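Local coordinates for protein sugar-phosphate aldolase (Thermotoga maritima, PDB 1PVT) that belongs to the class II aldolase and adducin family, whose AraD-like domain is built on a central mixed beta-sheet flanked by helices, at residues E5-I10 against Y59-A64; E36-Y41 against E91-N96; A111-M116 against E181-K186. All blocks are in the same frame, centred on the assembly; numbering follows the deposited sequence.

Contact 1 of 3, residues E5-I10 against Y59-A64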
ATOM      1  N   GLU A   5       7.723  -9.001  15.415  1.00 86.26           N
ATOM      2  CA  GLU A   5       8.688  -9.280  14.347  1.00 83.41           C
ATOM      3  C   GLU A   5       8.161  -8.633  13.060  1.00 79.75           C
ATOM      4  O   GLU A   5       8.918  -8.032  12.294  1.00 79.46           O
ATOM      5  CB  GLU A   5       8.835 -10.799  14.149  1.00 86.73           C
ATOM      6  CG  GLU A   5       9.673 -11.222  12.931  1.00 91.31           C
ATOM      7  CD  GLU A   5       9.712 -12.746  12.703  1.00 93.93           C
ATOM      8  OE1 GLU A   5      10.263 -13.477  13.564  1.00 95.38           O
ATOM      9  OE2 GLU A   5       9.196 -13.216  11.657  1.00 94.72           O
ATOM     10  N   THR A   6       6.854  -8.774  12.837  1.00 74.77           N
ATOM     11  CA  THR A   6       6.181  -8.201  11.681  1.00 69.52           C
ATOM     12  C   THR A   6       6.594  -6.734  11.598  1.00 66.47           C
ATOM     13  O   THR A   6       6.843  -6.198  10.506  1.00 64.75           O
ATOM     14  CB  THR A   6       4.644  -8.313  11.848  1.00 69.36           C
ATOM     15  OG1 THR A   6       4.237  -9.677  11.681  1.00 69.42           O
ATOM     16  CG2 THR A   6       3.925  -7.465  10.833  1.00 69.33           C
ATOM     17  N   ILE A   7       6.675  -6.105  12.772  1.00 63.80           N
ATOM     18  CA  ILE A   7       7.069  -4.703  12.915  1.00 60.88           C
ATOM     19  C   ILE A   7       8.414  -4.460  12.270  1.00 60.70           C
ATOM     20  O   ILE A   7       8.590  -3.508  11.512  1.00 60.71           O
ATOM     21  CB  ILE A   7       7.208  -4.305  14.384  1.00 59.40           C
ATOM     22  CG1 ILE A   7       5.908  -4.589  15.126  1.00 58.31           C
ATOM     23  CG2 ILE A   7       7.602  -2.856  14.480  1.00 59.13           C
ATOM     24  CD1 ILE A   7       4.686  -4.093  14.416  1.00 57.38           C
ATOM     25  N   ARG A   8       9.369  -5.317  12.610  1.00 60.47           N
ATOM     26  CA  ARG A   8      10.705  -5.227  12.055  1.00 60.91           C
ATOM     27  C   ARG A   8      10.607  -5.371  10.543  1.00 59.25           C
ATOM     28  O   ARG A   8      11.312  -4.688   9.804  1.00 59.91           O
ATOM     29  CB  ARG A   8      11.597  -6.327  12.650  1.00 63.01           C
ATOM     30  CG  ARG A   8      12.105  -5.998  14.050  1.00 68.80           C
ATOM     31  CD  ARG A   8      12.281  -7.235  14.923  1.00 73.87           C
ATOM     32  NE  ARG A   8      12.664  -6.887  16.298  1.00 79.77           N
ATOM     33  CZ  ARG A   8      12.411  -7.642  17.371  1.00 82.43           C
ATOM     34  NH1 ARG A   8      11.763  -8.798  17.241  1.00 82.57           N
ATOM     35  NH2 ARG A   8      12.816  -7.253  18.580  1.00 84.02           N
ATOM     36  N   GLU A   9       9.710  -6.242  10.088  1.00 58.39           N
ATOM     37  CA  GLU A   9       9.528  -6.485   8.659  1.00 57.36           C
ATOM     38  C   GLU A   9       9.001  -5.242   7.982  1.00 54.20           C
ATOM     39  O   GLU A   9       9.304  -4.962   6.821  1.00 52.92           O
ATOM     40  CB  GLU A   9       8.555  -7.634   8.431  1.00 61.14           C
ATOM     41  CG  GLU A   9       8.930  -8.486   7.235  1.00 67.01           C
ATOM     42  CD  GLU A   9       7.740  -9.231   6.652  1.00 71.09           C
ATOM     43  OE1 GLU A   9       7.025  -9.915   7.438  1.00 71.98           O
ATOM     44  OE2 GLU A   9       7.530  -9.130   5.410  1.00 71.43           O
ATOM     45  N   ILE A  10       8.189  -4.502   8.718  1.00 51.54           N
ATOM     46  CA  ILE A  10       7.639  -3.266   8.208  1.00 49.28           C
ATOM     47  C   ILE A  10       8.715  -2.191   8.221  1.00 47.57           C
ATOM     48  O   ILE A  10       8.892  -1.471   7.240  1.00 47.92           O
ATOM     49  CB  ILE A  10       6.460  -2.793   9.067  1.00 49.69           C
ATOM     50  CG1 ILE A  10       5.238  -3.662   8.750  1.00 51.19           C
ATOM     51  CG2 ILE A  10       6.205  -1.278   8.854  1.00 47.82           C
ATOM     52  CD1 ILE A  10       3.947  -3.207   9.439  1.00 51.81           C
ATOM     53  N   TYR A  59      -7.051  -7.247  13.391  1.00 73.64           N
ATOM     54  CA  TYR A  59      -5.964  -6.510  14.018  1.00 70.50           C
ATOM     55  C   TYR A  59      -5.035  -6.117  12.887  1.00 68.38           C
ATOM     56  O   TYR A  59      -4.565  -6.973  12.141  1.00 68.53           O
ATOM     57  CB  TYR A  59      -5.175  -7.387  14.980  1.00 69.59           C
ATOM     58  CG  TYR A  59      -5.902  -7.790  16.227  1.00 68.95           C
ATOM     59  CD1 TYR A  59      -5.908  -6.975  17.356  1.00 67.93           C
ATOM     60  CD2 TYR A  59      -6.536  -9.024  16.303  1.00 69.49           C
ATOM     61  CE1 TYR A  59      -6.519  -7.392  18.535  1.00 67.86           C
ATOM     62  CE2 TYR A  59      -7.151  -9.446  17.466  1.00 68.57           C
ATOM     63  CZ  TYR A  59      -7.139  -8.638  18.581  1.00 68.02           C
ATOM     64  OH  TYR A  59      -7.725  -9.112  19.733  1.00 67.59           O
ATOM     65  N   LEU A  60      -4.773  -4.829  12.737  1.00 65.70           N
ATOM     66  CA  LEU A  60      -3.872  -4.427  11.681  1.00 63.17           C
ATOM     67  C   LEU A  60      -2.875  -3.360  12.122  1.00 60.67           C
ATOM     68  O   LEU A  60      -3.182  -2.461  12.924  1.00 59.04           O
ATOM     69  CB  LEU A  60      -4.646  -3.953  10.439  1.00 63.58           C
ATOM     70  CG  LEU A  60      -4.922  -2.453  10.285  1.00 64.09           C
ATOM     71  CD1 LEU A  60      -5.120  -2.095   8.814  1.00 62.94           C
ATOM     72  CD2 LEU A  60      -6.130  -2.070  11.117  1.00 65.98           C
ATOM     73  N   LEU A  61      -1.664  -3.507  11.590  1.00 57.55           N
ATOM     74  CA  LEU A  61      -0.554  -2.609  11.839  1.00 53.59           C
ATOM     75  C   LEU A  61      -0.539  -1.640  10.675  1.00 51.40           C
ATOM     76  O   LEU A  61      -0.553  -2.052   9.517  1.00 50.69           O
ATOM     77  CB  LEU A  61       0.759  -3.399  11.877  1.00 53.13           C
ATOM     78  CG  LEU A  61       1.107  -4.170  13.156  1.00 51.67           C
ATOM     79  CD1 LEU A  61       2.129  -5.261  12.860  1.00 49.05           C
ATOM     80  CD2 LEU A  61       1.619  -3.181  14.207  1.00 49.87           C
ATOM     81  N   ILE A  62      -0.532  -0.352  10.976  1.00 49.41           N
ATOM     82  CA  ILE A  62      -0.508   0.638   9.921  1.00 48.14           C
ATOM     83  C   ILE A  62       0.299   1.832  10.389  1.00 47.32           C
ATOM     84  O   ILE A  62       0.301   2.178  11.565  1.00 46.03           O
ATOM     85  CB  ILE A  62      -1.933   1.092   9.543  1.00 48.19           C
ATOM     86  CG1 ILE A  62      -1.890   2.008   8.318  1.00 47.89           C
ATOM     87  CG2 ILE A  62      -2.559   1.838  10.702  1.00 48.32           C
ATOM     88  CD1 ILE A  62      -3.256   2.389   7.787  1.00 47.44           C
ATOM     89  N   THR A  63       1.010   2.450   9.458  1.00 48.16           N
ATOM     90  CA  THR A  63       1.816   3.605   9.786  1.00 47.66           C
ATOM     91  C   THR A  63       0.875   4.657  10.353  1.00 48.66           C
ATOM     92  O   THR A  63      -0.292   4.724   9.973  1.00 48.95           O
ATOM     93  CB  THR A  63       2.568   4.141   8.530  1.00 46.56           C
ATOM     94  OG1 THR A  63       1.696   4.135   7.393  1.00 45.61           O
ATOM     95  CG2 THR A  63       3.760   3.269   8.218  1.00 43.78           C
ATOM     96  N   ALA A  64       1.385   5.452  11.287  1.00 50.31           N
ATOM     97  CA  ALA A  64       0.611   6.512  11.924  1.00 51.39           C
ATOM     98  C   ALA A  64       0.561   7.742  11.041  1.00 52.20           C
ATOM     99  O   ALA A  64       1.172   7.787   9.984  1.00 53.75           O
ATOM    100  CB  ALA A  64       1.219   6.877  13.269  1.00 51.01           C
TER

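Contact 2 of 3, residues E36-Y41 against E91-N96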
ATOM      1  N   GLU A  36      -3.815 -13.801  13.966  1.00 94.41           N
ATOM      2  CA  GLU A  36      -4.187 -14.152  15.328  1.00 96.42           C
ATOM      3  C   GLU A  36      -4.584 -12.895  16.090  1.00 97.93           C
ATOM      4  O   GLU A  36      -5.390 -12.096  15.611  1.00 98.04           O
ATOM      5  CB  GLU A  36      -3.001 -14.828  16.009  1.00 96.22           C
ATOM      6  CG  GLU A  36      -2.271 -15.779  15.084  1.00 96.38           C
ATOM      7  CD  GLU A  36      -0.889 -16.135  15.577  1.00 96.61           C
ATOM      8  OE1 GLU A  36      -0.795 -16.879  16.575  1.00 96.62           O
ATOM      9  OE2 GLU A  36       0.100 -15.667  14.969  1.00 95.77           O
ATOM     10  N   ARG A  37      -4.014 -12.734  17.282  1.00 99.82           N
ATOM     11  CA  ARG A  37      -4.278 -11.576  18.128  1.00101.33           C
ATOM     12  C   ARG A  37      -3.014 -11.258  18.898  1.00101.62           C
ATOM     13  O   ARG A  37      -2.255 -12.155  19.253  1.00102.17           O
ATOM     14  CB  ARG A  37      -5.409 -11.863  19.110  1.00102.82           C
ATOM     15  CG  ARG A  37      -6.648 -12.394  18.439  1.00106.08           C
ATOM     16  CD  ARG A  37      -7.874 -12.170  19.289  1.00109.35           C
ATOM     17  NE  ARG A  37      -9.088 -12.511  18.555  1.00112.34           N
ATOM     18  CZ  ARG A  37     -10.314 -12.306  19.020  1.00113.48           C
ATOM     19  NH1 ARG A  37     -10.472 -11.759  20.218  1.00114.05           N
ATOM     20  NH2 ARG A  37     -11.378 -12.644  18.297  1.00113.68           N
ATOM     21  N   PRO A  38      -2.773  -9.972  19.169  1.00101.86           N
ATOM     22  CA  PRO A  38      -1.607  -9.453  19.896  1.00103.21           C
ATOM     23  C   PRO A  38      -1.408 -10.031  21.303  1.00104.84           C
ATOM     24  O   PRO A  38      -2.285  -9.895  22.154  1.00105.71           O
ATOM     25  CB  PRO A  38      -1.873  -7.950  19.934  1.00102.72           C
ATOM     26  CG  PRO A  38      -2.684  -7.720  18.688  1.00102.14           C
ATOM     27  CD  PRO A  38      -3.638  -8.872  18.715  1.00101.28           C
ATOM     28  N   GLU A  39      -0.258 -10.664  21.545  1.00106.36           N
ATOM     29  CA  GLU A  39       0.040 -11.235  22.863  1.00107.68           C
ATOM     30  C   GLU A  39       0.163 -10.117  23.900  1.00107.61           C
ATOM     31  O   GLU A  39      -0.500 -10.147  24.940  1.00107.63           O
ATOM     32  CB  GLU A  39       1.342 -12.062  22.836  1.00109.49           C
ATOM     33  CG  GLU A  39       1.880 -12.437  24.240  1.00111.25           C
ATOM     34  CD  GLU A  39       3.046 -13.430  24.217  1.00112.18           C
ATOM     35  OE1 GLU A  39       4.026 -13.203  23.466  1.00112.73           O
ATOM     36  OE2 GLU A  39       2.981 -14.433  24.966  1.00111.83           O
ATOM     37  N   GLY A  40       1.017  -9.138  23.620  1.00107.55           N
ATOM     38  CA  GLY A  40       1.172  -8.027  24.538  1.00107.89           C
ATOM     39  C   GLY A  40      -0.066  -7.157  24.443  1.00108.14           C
ATOM     40  O   GLY A  40      -0.004  -6.001  24.010  1.00107.72           O
ATOM     41  N   TYR A  41      -1.206  -7.721  24.834  1.00108.43           N
ATOM     42  CA  TYR A  41      -2.454  -6.978  24.771  1.00108.36           C
ATOM     43  C   TYR A  41      -2.366  -5.768  25.682  1.00107.20           C
ATOM     44  O   TYR A  41      -2.161  -5.903  26.891  1.00107.67           O
ATOM     45  CB  TYR A  41      -3.648  -7.857  25.165  1.00108.78           C
ATOM     46  CG  TYR A  41      -4.769  -7.705  24.169  1.00109.77           C
ATOM     47  CD1 TYR A  41      -5.013  -8.689  23.202  1.00110.05           C
ATOM     48  CD2 TYR A  41      -5.519  -6.525  24.118  1.00110.10           C
ATOM     49  CE1 TYR A  41      -5.971  -8.497  22.205  1.00110.51           C
ATOM     50  CE2 TYR A  41      -6.474  -6.318  23.127  1.00110.36           C
ATOM     51  CZ  TYR A  41      -6.696  -7.306  22.174  1.00111.07           C
ATOM     52  OH  TYR A  41      -7.639  -7.090  21.194  1.00111.62           O
ATOM     53  N   GLU A  91      -9.694   0.468  18.583  1.00 74.03           N
ATOM     54  CA  GLU A  91      -8.799   0.774  19.690  1.00 75.25           C
ATOM     55  C   GLU A  91      -7.313   0.675  19.333  1.00 74.32           C
ATOM     56  O   GLU A  91      -6.908  -0.160  18.524  1.00 72.74           O
ATOM     57  CB  GLU A  91      -9.143  -0.136  20.872  1.00 77.10           C
ATOM     58  CG  GLU A  91      -9.385  -1.597  20.481  1.00 79.35           C
ATOM     59  CD  GLU A  91      -9.965  -2.438  21.622  1.00 80.64           C
ATOM     60  OE1 GLU A  91      -9.970  -3.690  21.503  1.00 79.63           O
ATOM     61  OE2 GLU A  91     -10.422  -1.844  22.630  1.00 80.81           O
ATOM     62  N   ILE A  92      -6.513   1.549  19.934  1.00 74.42           N
ATOM     63  CA  ILE A  92      -5.084   1.569  19.688  1.00 75.12           C
ATOM     64  C   ILE A  92      -4.316   0.792  20.747  1.00 76.66           C
ATOM     65  O   ILE A  92      -4.376   1.117  21.932  1.00 76.49           O
ATOM     66  CB  ILE A  92      -4.560   2.994  19.671  1.00 74.40           C
ATOM     67  CG1 ILE A  92      -5.225   3.761  18.530  1.00 74.24           C
ATOM     68  CG2 ILE A  92      -3.047   2.986  19.539  1.00 73.01           C
ATOM     69  CD1 ILE A  92      -4.822   5.231  18.454  1.00 75.12           C
ATOM     70  N   LEU A  93      -3.598  -0.239  20.306  1.00 78.66           N
ATOM     71  CA  LEU A  93      -2.781  -1.084  21.184  1.00 80.00           C
ATOM     72  C   LEU A  93      -1.354  -0.534  21.240  1.00 81.12           C
ATOM     73  O   LEU A  93      -0.773  -0.404  22.321  1.00 81.75           O
ATOM     74  CB  LEU A  93      -2.753  -2.531  20.670  1.00 79.93           C
ATOM     75  CG  LEU A  93      -3.913  -3.479  21.009  1.00 79.82           C
ATOM     76  CD1 LEU A  93      -5.241  -2.868  20.588  1.00 80.13           C
ATOM     77  CD2 LEU A  93      -3.693  -4.825  20.318  1.00 78.98           C
ATOM     78  N   HIS A  94      -0.790  -0.231  20.069  1.00 82.04           N
ATOM     79  CA  HIS A  94       0.550   0.346  19.979  1.00 82.26           C
ATOM     80  C   HIS A  94       0.501   1.591  19.084  1.00 81.21           C
ATOM     81  O   HIS A  94      -0.357   1.700  18.195  1.00 80.98           O
ATOM     82  CB  HIS A  94       1.564  -0.680  19.434  1.00 84.26           C
ATOM     83  CG  HIS A  94       2.975  -0.158  19.350  1.00 87.48           C
ATOM     84  ND1 HIS A  94       3.490   0.759  20.248  1.00 88.15           N
ATOM     85  CD2 HIS A  94       3.980  -0.432  18.482  1.00 87.87           C
ATOM     86  CE1 HIS A  94       4.746   1.028  19.933  1.00 87.70           C
ATOM     87  NE2 HIS A  94       5.068   0.318  18.866  1.00 88.39           N
ATOM     88  N   GLY A  95       1.405   2.535  19.346  1.00 79.82           N
ATOM     89  CA  GLY A  95       1.460   3.756  18.565  1.00 78.69           C
ATOM     90  C   GLY A  95       1.520   4.996  19.431  1.00 77.64           C
ATOM     91  O   GLY A  95       1.270   4.934  20.629  1.00 78.10           O
ATOM     92  N   ASN A  96       1.854   6.130  18.827  1.00 76.35           N
ATOM     93  CA  ASN A  96       1.932   7.380  19.561  1.00 74.64           C
ATOM     94  C   ASN A  96       0.890   8.368  19.081  1.00 73.23           C
ATOM     95  O   ASN A  96       0.580   9.337  19.772  1.00 74.18           O
ATOM     96  CB  ASN A  96       3.325   7.978  19.427  1.00 75.53           C
ATOM     97  CG  ASN A  96       4.235   7.553  20.549  1.00 76.72           C
ATOM     98  OD1 ASN A  96       4.095   6.459  21.094  1.00 77.08           O
ATOM     99  ND2 ASN A  96       5.182   8.413  20.898  1.00 77.50           N
TER

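Contact 3 of 3, residues A111-M116 against E181-K186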
ATOM      1  N   ALA A 111     -10.629  -5.393   4.763  1.00 68.53           N
ATOM      2  CA  ALA A 111     -11.861  -6.124   5.007  1.00 70.36           C
ATOM      3  C   ALA A 111     -12.108  -7.106   3.856  1.00 72.24           C
ATOM      4  O   ALA A 111     -12.174  -8.321   4.056  1.00 71.89           O
ATOM      5  CB  ALA A 111     -13.024  -5.148   5.143  1.00 68.67           C
ATOM      6  N   LYS A 112     -12.204  -6.576   2.641  1.00 75.14           N
ATOM      7  CA  LYS A 112     -12.467  -7.392   1.459  1.00 77.86           C
ATOM      8  C   LYS A 112     -11.446  -8.494   1.250  1.00 79.36           C
ATOM      9  O   LYS A 112     -11.783  -9.592   0.823  1.00 79.49           O
ATOM     10  CB  LYS A 112     -12.526  -6.497   0.223  1.00 79.28           C
ATOM     11  CG  LYS A 112     -13.308  -5.193   0.452  1.00 81.96           C
ATOM     12  CD  LYS A 112     -14.791  -5.415   0.840  1.00 83.07           C
ATOM     13  CE  LYS A 112     -15.645  -5.902  -0.349  1.00 84.10           C
ATOM     14  NZ  LYS A 112     -17.121  -5.971  -0.056  1.00 83.63           N
ATOM     15  N   PHE A 113     -10.193  -8.191   1.549  1.00 82.04           N
ATOM     16  CA  PHE A 113      -9.120  -9.162   1.399  1.00 84.75           C
ATOM     17  C   PHE A 113      -9.306 -10.327   2.364  1.00 85.74           C
ATOM     18  O   PHE A 113      -9.047 -11.484   2.030  1.00 84.68           O
ATOM     19  CB  PHE A 113      -7.770  -8.486   1.662  1.00 86.22           C
ATOM     20  CG  PHE A 113      -7.044  -8.069   0.414  1.00 86.77           C
ATOM     21  CD1 PHE A 113      -5.783  -7.487   0.498  1.00 86.33           C
ATOM     22  CD2 PHE A 113      -7.598  -8.301  -0.848  1.00 87.51           C
ATOM     23  CE1 PHE A 113      -5.079  -7.146  -0.649  1.00 86.48           C
ATOM     24  CE2 PHE A 113      -6.905  -7.966  -2.006  1.00 87.40           C
ATOM     25  CZ  PHE A 113      -5.639  -7.388  -1.906  1.00 87.40           C
ATOM     26  N   LYS A 114      -9.750  -9.999   3.570  1.00 87.49           N
ATOM     27  CA  LYS A 114      -9.981 -10.995   4.599  1.00 89.91           C
ATOM     28  C   LYS A 114     -11.011 -11.995   4.076  1.00 92.74           C
ATOM     29  O   LYS A 114     -10.879 -13.206   4.277  1.00 93.27           O
ATOM     30  CB  LYS A 114     -10.498 -10.310   5.865  1.00 87.68           C
ATOM     31  CG  LYS A 114     -10.457 -11.174   7.112  1.00 85.90           C
ATOM     32  CD  LYS A 114     -11.020 -10.422   8.307  1.00 83.69           C
ATOM     33  CE  LYS A 114     -10.920 -11.240   9.583  1.00 82.72           C
ATOM     34  NZ  LYS A 114      -9.512 -11.405  10.029  1.00 80.98           N
ATOM     35  N   GLU A 115     -12.030 -11.474   3.394  1.00 95.97           N
ATOM     36  CA  GLU A 115     -13.087 -12.301   2.822  1.00 99.27           C
ATOM     37  C   GLU A 115     -12.639 -12.958   1.518  1.00100.50           C
ATOM     38  O   GLU A 115     -12.677 -14.182   1.381  1.00100.50           O
ATOM     39  CB  GLU A 115     -14.334 -11.449   2.561  1.00100.97           C
ATOM     40  CG  GLU A 115     -15.061 -10.999   3.828  1.00105.08           C
ATOM     41  CD  GLU A 115     -16.290 -10.131   3.545  1.00106.99           C
ATOM     42  OE1 GLU A 115     -17.082 -10.492   2.643  1.00107.63           O
ATOM     43  OE2 GLU A 115     -16.467  -9.095   4.234  1.00107.89           O
HETATM   44  N   MSE A 116     -12.207 -12.132   0.570  1.00102.05           N
HETATM   45  CA  MSE A 116     -11.757 -12.596  -0.738  1.00103.54           C
HETATM   46  C   MSE A 116     -10.481 -13.404  -0.720  1.00101.53           C
HETATM   47  O   MSE A 116     -10.506 -14.632  -0.671  1.00101.77           O
HETATM   48  CB  MSE A 116     -11.568 -11.404  -1.671  1.00109.40           C
HETATM   49  CG  MSE A 116     -12.876 -10.832  -2.145  1.00117.73           C
HETATM   50 SE   MSE A 116     -13.913 -12.233  -3.003  1.00131.16          SE
HETATM   51  CE  MSE A 116     -14.377 -11.312  -4.664  1.00126.74           C
ATOM     52  N   GLU A 181     -12.295  -3.189  -6.227  1.00 85.74           N
ATOM     53  CA  GLU A 181     -12.923  -3.647  -7.464  1.00 90.16           C
ATOM     54  C   GLU A 181     -11.903  -3.886  -8.576  1.00 91.40           C
ATOM     55  O   GLU A 181     -11.908  -4.937  -9.225  1.00 91.82           O
ATOM     56  CB  GLU A 181     -13.949  -2.620  -7.929  1.00 93.08           C
ATOM     57  CG  GLU A 181     -14.889  -2.183  -6.828  1.00 98.30           C
ATOM     58  CD  GLU A 181     -15.898  -1.163  -7.307  1.00101.38           C
ATOM     59  OE1 GLU A 181     -15.476  -0.172  -7.945  1.00102.89           O
ATOM     60  OE2 GLU A 181     -17.109  -1.350  -7.040  1.00103.27           O
ATOM     61  N   LYS A 182     -11.039  -2.898  -8.797  1.00 92.34           N
ATOM     62  CA  LYS A 182     -10.008  -2.986  -9.821  1.00 92.41           C
ATOM     63  C   LYS A 182      -8.972  -3.994  -9.337  1.00 93.11           C
ATOM     64  O   LYS A 182      -8.354  -4.711 -10.125  1.00 92.98           O
ATOM     65  CB  LYS A 182      -9.353  -1.620 -10.012  1.00 91.91           C
ATOM     66  CG  LYS A 182     -10.286  -0.442  -9.756  1.00 90.96           C
ATOM     67  CD  LYS A 182     -11.471  -0.422 -10.709  1.00 89.80           C
ATOM     68  CE  LYS A 182     -12.460   0.678 -10.328  1.00 88.81           C
ATOM     69  NZ  LYS A 182     -11.853   2.045 -10.351  1.00 87.13           N
ATOM     70  N   SER A 183      -8.802  -4.044  -8.021  1.00 94.10           N
ATOM     71  CA  SER A 183      -7.850  -4.950  -7.400  1.00 95.66           C
ATOM     72  C   SER A 183      -8.383  -6.383  -7.327  1.00 96.86           C
ATOM     73  O   SER A 183      -8.009  -7.152  -6.434  1.00 97.28           O
ATOM     74  CB  SER A 183      -7.522  -4.455  -5.993  1.00 95.46           C
ATOM     75  OG  SER A 183      -6.650  -5.352  -5.328  1.00 96.23           O
ATOM     76  N   GLU A 184      -9.254  -6.746  -8.265  1.00 97.78           N
ATOM     77  CA  GLU A 184      -9.831  -8.088  -8.275  1.00 98.28           C
ATOM     78  C   GLU A 184      -8.752  -9.132  -8.540  1.00 96.88           C
ATOM     79  O   GLU A 184      -8.282  -9.284  -9.669  1.00 96.54           O
ATOM     80  CB  GLU A 184     -10.936  -8.183  -9.339  1.00101.18           C
ATOM     81  CG  GLU A 184     -11.743  -9.497  -9.341  1.00104.52           C
ATOM     82  CD  GLU A 184     -12.558  -9.717  -8.066  1.00106.28           C
ATOM     83  OE1 GLU A 184     -13.333  -8.812  -7.676  1.00107.45           O
ATOM     84  OE2 GLU A 184     -12.429 -10.802  -7.457  1.00106.81           O
ATOM     85  N   GLY A 185      -8.357  -9.838  -7.481  1.00 95.58           N
ATOM     86  CA  GLY A 185      -7.338 -10.868  -7.604  1.00 93.63           C
ATOM     87  C   GLY A 185      -6.024 -10.367  -8.175  1.00 91.58           C
ATOM     88  O   GLY A 185      -5.119 -11.160  -8.452  1.00 91.71           O
ATOM     89  N   LYS A 186      -5.924  -9.051  -8.357  1.00 88.67           N
ATOM     90  CA  LYS A 186      -4.720  -8.427  -8.890  1.00 84.77           C
ATOM     91  C   LYS A 186      -3.781  -8.048  -7.748  1.00 82.62           C
ATOM     92  O   LYS A 186      -4.219  -7.899  -6.605  1.00 82.00           O
ATOM     93  CB  LYS A 186      -5.096  -7.191  -9.713  1.00 83.73           C
ATOM     94  CG  LYS A 186      -5.910  -7.534 -10.947  1.00 82.57           C
ATOM     95  CD  LYS A 186      -5.849  -6.442 -11.991  1.00 80.55           C
ATOM     96  CE  LYS A 186      -6.283  -6.979 -13.344  1.00 79.29           C
ATOM     97  NZ  LYS A 186      -6.140  -5.960 -14.417  1.00 79.14           N
TER

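Contact 1 of 3, residues E5-I10 against Y59-A64
The helix holding T6, I7 and I10 runs over the strand holding L61 with axes 10.3 Å apart at closest and a signed crossing angle of -31°. This is helix-on-sheet packing in the AraD-like fold: helix 2-19 lies on one face of the central sheet, while L60 and I62 of the same strand point to the opposite face and touch helix 103-115. L61 therefore answers alone for strand 59-63, its side chain pointing at the helix among T6 and I7, neighbours in the helix, and I10, about one turn further on. I7 meets its branch most directly. With CG1 anti to the carbonyl carbon (chi1 -56°) and the chain bent again at chi2 (-47°), the ethyl arm turns toward the strand so that I7 CD1 reaches L61 CD2 at 3.2 Å, and L61 CD1 lies equally near; the two side chains cross at about a right angle and pack tightly. I10 meets the base of the leucine side chain, its extended CD1 resting 4.0 Å from L61 CB, and also touches V32 and I79. The branched apolar ends of I7, I10 and L61 fill the buried space between helix and sheet. T6 suits it because OG1 is satisfied by a hydrogen bond with the carbonyl oxygen of H2, leaving its methyl for the strand, where T6 CG2 touches L61 CD1 at 3.5 Å.

Contact 2 of 3, residues E36-Y41 against E91-N96
An inverse gamma turn, E39 to Y41 centred on G40, follows P38 and carries the chain to Y41; P38 and Y41 both lean on L93, at the corner the chain turns there. The turn is closed by Y41 N donating to E39 O at 2.5 Å, and a small residue suits its exposed apex. One methyl of L93 does nearly all the touching. L93 CD2 lies 3.5 Å from P38 CG, close against the proline ring, and the two side chains cross at about a right angle. The same methyl sits over one face of the Y41 ring, 4.2 Å above its plane and displaced toward the rim. L93 belongs to a classic beta bulge: L93 and H94 both stand opposite L81 of strand 79-84. P38, rigid and apolar, touches L81 as well and so fills the buried side, whereas Y41 lies at the exposed margin. The phenol has its polar partner outside the two segments, the hydroxyl of Y59. E91, its chain extended beyond CG, brings its carboxylate near, turned 69° from the ring plane, yet Y41 OH and E91 OE1 remain 4.1 Å apart, too far for a hydrogen bond.

Contact 3 of 3, residues A111-M116 against E181-K186
The amide of M116 donates to K112 O at 2.6 Å, the last helical bond of this segment, and there the chain leaves helix 103-115, M116 meeting E184 across the gap. The second segment behaves likewise, S183 being the first residue to break from helix 173-182, so two helix C-terminal ends come side by side. Their backbones stay well separated, with M116 CA and G185 CA 8.3 Å apart, and side chains must bridge the gap. M116, modelled as selenomethionine, does so with a folded chain: CG lies anti to the carbonyl carbon, and bends at chi2 and chi3 curl the terminal methyl toward the other segment. E184 reaches out to meet it by a bend of its own at chi2 (64°), and the two side chains cross at about a right angle. M116 CE rests 3.4 Å from E184 OE2, with E184 OE1 farther off at 4.1 Å, so the methyl leans on one oxygen of the carboxylate in van der Waals contact. Both long, flexible side chains lie at the exposed margin, where the selenium-containing chain and the acid can bend to reach across. Deeper in, the interface is made by an aromatic and a small residue: F113 CZ approaches S183 OG obliquely at 4.1 Å, that OG standing anti to its own backbone N. F113 is held from another direction by F199, edge-to-face, on strand 196-200. G185 follows with a positive phi of 57°, a conformation glycine adopts easily, and turns the chain toward strand 188-191. The whole joins the C-terminal ends of two helices beside the central sheet, as suits the helix-flanked sheet of the AraD-like fold.

How the contacts relate
Contacts 1 and 2 are neighbours, their centres 10 Å apart, and they reach the same sheet. Y59 of strand 58-63 joins them: its OH lies 2.5 Å from Y41 OH, a probable hydrogen bond, while Y59 CE1 packs 3.2 Å from P38 CD. Along the chain their segments alternate, so the two contacts cross in sequence. Contact 3 stands apart, its centre about 20 Å from that of contact 1 and about 25 Å from that of contact 2; the nearest atoms are about 6 Å and 7 Å away, without touching. Helix 103-115 still ties it in, since its earlier residues H106 and H110 meet the strand of contact 1 on the face turned from helix 2-19.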